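Local coordinates for cupin 2 conserved barrel domain protein (Desulfovibrio desulfuricans subsp. desulfuricans str. G20, PDB 2Q30), which is of unknown function but belongs to the RmlC-like cupins, whose double-stranded beta-helix barrels often hold a metal or small-molecule site, at the interface of chains A and B. Sequence-based numbering; all coordinates share one arbitrary frame. Chains: chain A/B, Uncharacterized protein.

Contact 1: the interface of chains A and B. Residues chain A 12, 62-63, 80-81; chain B 12, 62-63, 80-81.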
loop_
_atom_site.group_PDB
_atom_site.type_symbol
_atom_site.label_atom_id
_atom_site.label_comp_id
_atom_site.label_asym_id
_atom_site.label_seq_id
_atom_site.Cartn_x
_atom_site.Cartn_y
_atom_site.Cartn_z
ATOM N N LEU A 12 1.256 9.892 -6.412
ATOM C CA LEU A 12 0.180 10.703 -7.033
ATOM C C LEU A 12 0.595 12.109 -7.488
ATOM O O LEU A 12 -0.245 12.905 -7.956
ATOM C CB LEU A 12 -1.018 10.777 -6.091
ATOM C CG LEU A 12 -1.638 9.416 -5.776
ATOM C CD1 LEU A 12 -2.753 9.627 -4.764
ATOM C CD2 LEU A 12 -2.185 8.727 -7.046
ATOM N N LEU A 62 -4.905 3.641 -4.623
ATOM C CA LEU A 62 -4.398 4.958 -4.237
ATOM C C LEU A 62 -5.290 6.082 -4.680
ATOM O O LEU A 62 -5.374 7.096 -4.009
ATOM C CB LEU A 62 -3.050 5.206 -4.888
ATOM C CG LEU A 62 -1.957 4.178 -4.669
ATOM C CD1 LEU A 62 -0.767 4.564 -5.540
ATOM C CD2 LEU A 62 -1.597 4.104 -3.195
ATOM N N GLU A 63 -5.852 5.945 -5.871
ATOM C CA GLU A 63 -6.690 6.986 -6.441
ATOM C C GLU A 63 -7.657 6.358 -7.394
ATOM O O GLU A 63 -7.319 5.370 -8.076
ATOM C CB GLU A 63 -5.802 8.040 -7.125
ATOM C CG GLU A 63 -6.487 9.191 -7.902
ATOM C CD GLU A 63 -7.342 10.144 -7.078
ATOM O OE1 GLU A 63 -7.621 9.909 -5.891
ATOM O OE2 GLU A 63 -7.779 11.162 -7.656
ATOM N N ARG A 80 -11.394 3.865 -3.580
ATOM C CA ARG A 80 -10.108 4.439 -3.188
ATOM C C ARG A 80 -9.800 4.004 -1.764
ATOM O O ARG A 80 -10.678 3.992 -0.907
ATOM C CB ARG A 80 -10.141 5.963 -3.300
ATOM C CG ARG A 80 -8.798 6.643 -3.009
ATOM C CD ARG A 80 -8.910 8.147 -3.231
ATOM N NE ARG A 80 -9.821 8.801 -2.293
ATOM C CZ ARG A 80 -9.558 9.145 -1.020
ATOM N NH1 ARG A 80 -8.396 8.904 -0.450
ATOM N NH2 ARG A 80 -10.510 9.735 -0.300
ATOM N N GLY A 81 -8.572 3.588 -1.519
ATOM C CA GLY A 81 -8.191 3.127 -0.207
ATOM C C GLY A 81 -8.496 1.667 0.088
ATOM O O GLY A 81 -8.172 1.191 1.168
ATOM N N LEU B 12 -10.834 3.081 3.886
ATOM C CA LEU B 12 -11.401 4.431 4.064
ATOM C C LEU B 12 -12.921 4.429 4.382
ATOM O O LEU B 12 -13.566 5.450 4.318
ATOM C CB LEU B 12 -11.046 5.296 2.854
ATOM C CG LEU B 12 -9.550 5.579 2.713
ATOM C CD1 LEU B 12 -9.326 6.486 1.516
ATOM C CD2 LEU B 12 -8.951 6.205 3.983
ATOM N N LEU B 62 -2.789 6.619 2.597
ATOM C CA LEU B 62 -4.083 6.416 1.956
ATOM C C LEU B 62 -4.924 7.669 1.921
ATOM O O LEU B 62 -5.685 7.889 0.974
ATOM C CB LEU B 62 -4.856 5.356 2.714
ATOM C CG LEU B 62 -4.192 4.004 2.923
ATOM C CD1 LEU B 62 -5.099 3.144 3.830
ATOM C CD2 LEU B 62 -3.891 3.378 1.558
ATOM N N GLU B 63 -4.815 8.472 2.978
ATOM C CA GLU B 63 -5.654 9.658 3.170
ATOM C C GLU B 63 -4.901 10.632 4.039
ATOM O O GLU B 63 -4.214 10.231 4.969
ATOM C CB GLU B 63 -6.925 9.216 3.909
ATOM C CG GLU B 63 -7.962 10.290 4.295
ATOM C CD GLU B 63 -8.788 10.773 3.133
ATOM O OE1 GLU B 63 -8.306 10.775 1.989
ATOM O OE2 GLU B 63 -9.934 11.176 3.384
ATOM N N ARG B 80 -0.701 12.463 0.388
ATOM C CA ARG B 80 -1.540 11.319 0.043
ATOM C C ARG B 80 -0.946 10.630 -1.197
ATOM O O ARG B 80 -0.558 11.303 -2.148
ATOM C CB ARG B 80 -2.980 11.743 -0.218
ATOM C CG ARG B 80 -3.967 10.585 -0.457
ATOM C CD ARG B 80 -5.366 11.141 -0.635
ATOM N NE ARG B 80 -5.482 11.986 -1.819
ATOM C CZ ARG B 80 -5.686 11.577 -3.080
ATOM N NH1 ARG B 80 -5.789 10.281 -3.410
ATOM N NH2 ARG B 80 -5.771 12.490 -4.051
ATOM N N GLY B 81 -0.839 9.305 -1.130
ATOM C CA GLY B 81 -0.306 8.484 -2.205
ATOM C C GLY B 81 1.201 8.289 -2.144
ATOM O O GLY B 81 1.743 7.585 -2.982
HETATM O O HOH W 1 1.737 11.313 -3.936
HETATM O O HOH W 2 -11.838 2.316 1.263
HETATM O O HOH W 3 -5.720 7.900 -1.500
#

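Contact 2: the interface of chains A and B. Residues chain A 68, 76-77, 81-85; chain B 7-11, 27, 103.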
loop_
_atom_site.group_PDB
_atom_site.type_symbol
_atom_site.label_atom_id
_atom_site.label_comp_id
_atom_site.label_asym_id
_atom_site.label_seq_id
_atom_site.Cartn_x
_atom_site.Cartn_y
_atom_site.Cartn_z
ATOM N N PHE A 68 -11.663 -5.276 -7.971
ATOM C CA PHE A 68 -10.684 -6.355 -7.904
ATOM C C PHE A 68 -11.368 -7.497 -8.605
ATOM O O PHE A 68 -12.473 -7.883 -8.221
ATOM C CB PHE A 68 -10.380 -6.767 -6.480
ATOM C CG PHE A 68 -9.783 -5.686 -5.676
ATOM C CD1 PHE A 68 -8.564 -5.118 -6.065
ATOM C CD2 PHE A 68 -10.392 -5.246 -4.514
ATOM C CE1 PHE A 68 -7.979 -4.103 -5.316
ATOM C CE2 PHE A 68 -9.797 -4.255 -3.748
ATOM C CZ PHE A 68 -8.606 -3.676 -4.155
ATOM N N ILE A 76 -14.920 -7.632 -6.798
ATOM C CA ILE A 76 -15.028 -7.038 -5.478
ATOM C C ILE A 76 -14.846 -5.535 -5.723
ATOM O O ILE A 76 -13.841 -5.149 -6.336
ATOM C CB ILE A 76 -13.930 -7.510 -4.521
ATOM C CG1 ILE A 76 -14.016 -9.031 -4.304
ATOM C CG2 ILE A 76 -14.036 -6.757 -3.193
ATOM C CD1 ILE A 76 -12.894 -9.610 -3.390
ATOM N N PRO A 77 -15.796 -4.691 -5.273
ATOM C CA PRO A 77 -15.605 -3.256 -5.471
ATOM C C PRO A 77 -14.304 -2.791 -4.839
ATOM O O PRO A 77 -13.941 -3.259 -3.770
ATOM C CB PRO A 77 -16.820 -2.635 -4.781
ATOM C CG PRO A 77 -17.865 -3.685 -4.866
ATOM C CD PRO A 77 -17.114 -4.967 -4.651
ATOM N N GLY A 81 -8.572 3.588 -1.519
ATOM C CA GLY A 81 -8.191 3.127 -0.207
ATOM C C GLY A 81 -8.496 1.667 0.088
ATOM O O GLY A 81 -8.172 1.191 1.168
ATOM N N ALA A 82 -9.132 0.948 -0.844
ATOM C CA ALA A 82 -9.406 -0.472 -0.669
ATOM C C ALA A 82 -8.119 -1.224 -0.871
ATOM O O ALA A 82 -7.255 -0.790 -1.646
ATOM C CB ALA A 82 -10.487 -0.970 -1.638
ATOM N N VAL A 83 -7.961 -2.332 -0.135
ATOM C CA VAL A 83 -6.793 -3.198 -0.258
ATOM C C VAL A 83 -7.259 -4.625 -0.432
ATOM O O VAL A 83 -8.111 -5.068 0.316
ATOM C CB VAL A 83 -5.796 -3.090 0.965
ATOM C CG1 VAL A 83 -6.454 -3.368 2.256
ATOM C CG2 VAL A 83 -4.605 -4.023 0.781
ATOM N N LEU A 84 -6.727 -5.303 -1.447
ATOM C CA LEU A 84 -6.991 -6.711 -1.708
ATOM C C LEU A 84 -5.753 -7.429 -1.230
ATOM O O LEU A 84 -4.680 -6.951 -1.528
ATOM C CB LEU A 84 -7.113 -6.947 -3.201
ATOM C CG LEU A 84 -7.278 -8.392 -3.694
ATOM C CD1 LEU A 84 -8.627 -8.929 -3.337
ATOM C CD2 LEU A 84 -7.055 -8.382 -5.203
ATOM N N VAL A 85 -5.904 -8.536 -0.491
ATOM C CA VAL A 85 -4.786 -9.400 -0.121
ATOM C C VAL A 85 -5.097 -10.787 -0.680
ATOM O O VAL A 85 -6.184 -11.314 -0.470
ATOM C CB VAL A 85 -4.523 -9.503 1.392
ATOM C CG1 VAL A 85 -3.140 -10.247 1.653
ATOM C CG2 VAL A 85 -4.474 -8.128 2.020
ATOM N N LYS B 7 -9.410 -11.790 -0.034
ATOM C CA LYS B 7 -10.024 -10.910 0.976
ATOM C C LYS B 7 -9.626 -9.460 0.722
ATOM O O LYS B 7 -8.465 -9.178 0.468
ATOM C CB LYS B 7 -9.589 -11.354 2.386
ATOM C CG LYS B 7 -10.180 -10.592 3.570
ATOM C CD LYS B 7 -11.671 -10.806 3.723
ATOM C CE LYS B 7 -12.204 -10.010 4.914
ATOM N NZ LYS B 7 -13.659 -10.250 5.103
ATOM N N SER B 8 -10.614 -8.567 0.746
ATOM C CA SER B 8 -10.378 -7.151 0.548
ATOM C C SER B 8 -10.871 -6.375 1.782
ATOM O O SER B 8 -11.726 -6.849 2.551
ATOM C CB SER B 8 -11.019 -6.655 -0.749
ATOM O OG SER B 8 -12.394 -6.511 -0.578
ATOM N N HIS B 9 -10.309 -5.186 1.953
ATOM C CA HIS B 9 -10.620 -4.311 3.078
ATOM C C HIS B 9 -10.755 -2.900 2.534
ATOM O O HIS B 9 -9.819 -2.426 1.922
ATOM C CB HIS B 9 -9.461 -4.359 4.096
ATOM C CG HIS B 9 -9.011 -5.746 4.448
ATOM N ND1 HIS B 9 -9.430 -6.396 5.590
ATOM C CD2 HIS B 9 -8.197 -6.614 3.794
ATOM C CE1 HIS B 9 -8.885 -7.601 5.629
ATOM N NE2 HIS B 9 -8.142 -7.764 4.546
ATOM N N ASN B 10 -11.891 -2.241 2.747
ATOM C CA ASN B 10 -12.108 -0.850 2.342
ATOM C C ASN B 10 -11.636 -0.003 3.519
ATOM O O ASN B 10 -12.424 0.341 4.416
ATOM C CB ASN B 10 -13.580 -0.592 2.008
ATOM C CG ASN B 10 -14.048 -1.384 0.811
ATOM O OD1 ASN B 10 -13.237 -1.901 0.044
ATOM N ND2 ASN B 10 -15.363 -1.468 0.629
ATOM N N LEU B 11 -10.351 0.340 3.489
ATOM C CA LEU B 11 -9.697 1.025 4.602
ATOM C C LEU B 11 -10.153 2.457 4.850
ATOM O O LEU B 11 -9.869 2.990 5.916
ATOM C CB LEU B 11 -8.178 0.977 4.442
ATOM C CG LEU B 11 -7.518 -0.415 4.289
ATOM C CD1 LEU B 11 -6.067 -0.249 3.934
ATOM C CD2 LEU B 11 -7.675 -1.287 5.526
ATOM N N VAL B 27 -4.510 -5.553 9.417
ATOM C CA VAL B 27 -5.246 -5.831 8.169
ATOM C C VAL B 27 -5.028 -7.274 7.788
ATOM O O VAL B 27 -5.985 -8.004 7.451
ATOM C CB VAL B 27 -4.843 -4.815 7.058
ATOM C CG1 VAL B 27 -5.440 -5.152 5.709
ATOM C CG2 VAL B 27 -5.269 -3.446 7.503
ATOM N N LEU B 103 -1.061 2.685 5.470
ATOM C CA LEU B 103 -1.014 1.233 5.417
ATOM C C LEU B 103 0.445 0.828 5.407
ATOM O O LEU B 103 1.222 1.314 4.586
ATOM C CB LEU B 103 -1.711 0.724 4.164
ATOM C CG LEU B 103 -1.892 -0.804 4.063
ATOM C CD1 LEU B 103 -2.765 -1.298 5.141
ATOM C CD2 LEU B 103 -2.520 -1.126 2.727
HETATM O O HOH W 4 -12.890 -3.911 -1.477
#

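Contact 1: the interface of chains A and B
A:Arg80 and B:Arg80 dominate this patch, hiding 86 and 84 Å² respectively, and they face each other tip to tip near the two-fold axis of the cupin pair. Each side chain leaves with CG anti to its backbone N (chi1 -176° in A:Arg80), runs extended through chi2 and then bends at chi3, which turns the guanidinium of A:Arg80 toward B:Glu63 and that of B:Arg80 toward A:Glu63. The two guanidinium planes are steeply inclined to each other, with the NH1 atoms of A:Arg80 and B:Arg80 4.2 Å apart; the repulsion expected between like charges is probably offset by the acids and by a shared water.

A:Arg80 NH1 forms a salt bridge and hydrogen bond to the carboxylate oxygen OE1 of B:Glu63 at 3.1 Å. That oxygen is approached from above its carboxylate plane while lying nearly in the guanidinium plane, and NH2 of A:Arg80 adds a weak second bond to it. The twin, B:Arg80 NH1 to A:Glu63 OE1, is equally long, 3.1 Å, but less flat: carboxylate and guanidinium are 42° apart, against 26° in the other copy. Both glutamates bend at chi2 and cross the arginine at about a right angle.

Water 3 sits at the edge of both guanidinium groups, bonded to NH1 of A:Arg80 at 3.0 Å and of B:Arg80 at 3.1 Å, and to the carbonyl O atoms of A:Leu62 and B:Leu62, so that it bridges both chains. A:Leu12 and B:Leu12 flank this polar centre: CD1 of B:Leu12 packs obliquely against the guanidinium carbon CZ of A:Arg80 at 3.7 Å, and CD1 of A:Leu12 meets CA of B:Gly81 at 3.7 Å. Water 1 joins A:Leu12 N to B:Arg80 O, and water 2 makes the reciprocal link.

In each chain, residues 62 and 63 end strand 56-63, residues 80 and 81 form the loop leading into strand 82-87, and A:Leu12 and B:Leu12 follow strand 7-10 of their own chains.

Contact 2: the interface of chains A and B
Strand 7-10 of chain B pairs antiparallel with strand 82-87 of chain A, matching B:Lys7 to A:Val85 and B:Asn10 to A:Ala82 at its ends, and so adds a strand of one cupin barrel to a sheet of the other. At the centre A:Val83 bonds in both directions with B:His9: its N donates to B:His9 O at 2.8 Å, in the carbonyl plane, and its O accepts B:His9 N at 2.7 Å. A:Val85 N reaches B:Lys7 O nearly straight, 177° at the hydrogen; the return bond, B:Lys7 N to A:Val85 O, is long, 3.3 Å, but nearly along the C=O axis. The bond from B:Leu11 N to A:Gly81 O is also 3.3 Å, with the donor well above the carbonyl plane, which suggests that regular pairing loosens beyond the end of strand 7-10.

Side chains alternate between the faces of this sheet. On one, A:Val83, hiding 72 Å², places CG1 in the crowded position between its backbone N and carbonyl carbon (chi1 56°). CG1 thereby touches B:Leu11 CD1 at 3.6 Å and B:His9 CB at 3.7 Å, while CG2 points toward B:Leu103. The imidazole of B:His9 is backed on one face by B:Val27 CG1, toward the rim, which may help to set its rotation.

On the other, B:Ser8 directs CB toward the A:Phe68 rim at CE2, 4.0 Å away, and toward A:Ile76 CG2. A:Leu84 CB covers the centre of one face of that ring. The hydroxyl OG of B:Ser8 also occupies the crowded position (chi1 77°) and bonds water 4 at 2.8 Å; the same water contacts OD1 of B:Asn10 and the carbonyl O of A:Pro77, tying strand 7-10 to strand 75-78.

The C-alpha centres of contact 1 and contact 2 lie about 12 Å apart, and A:Gly81 belongs to both. This glycine stands between the arginine loop of contact 1 and strand 82-87 of contact 2; on chain B, the run from strand 7-10 through residues 11 and 12 likewise passes from one patch to the other. Contact 1 already includes both halves about the two-fold axis, whereas contact 2 recurs with the chains exchanged, so each chain's N-terminal strand pairs with strand 82-87 of the other, on either side of a charged centre. Such continuity is compatible with a stable dimer, although the structure alone does not establish the oligomeric state in solution.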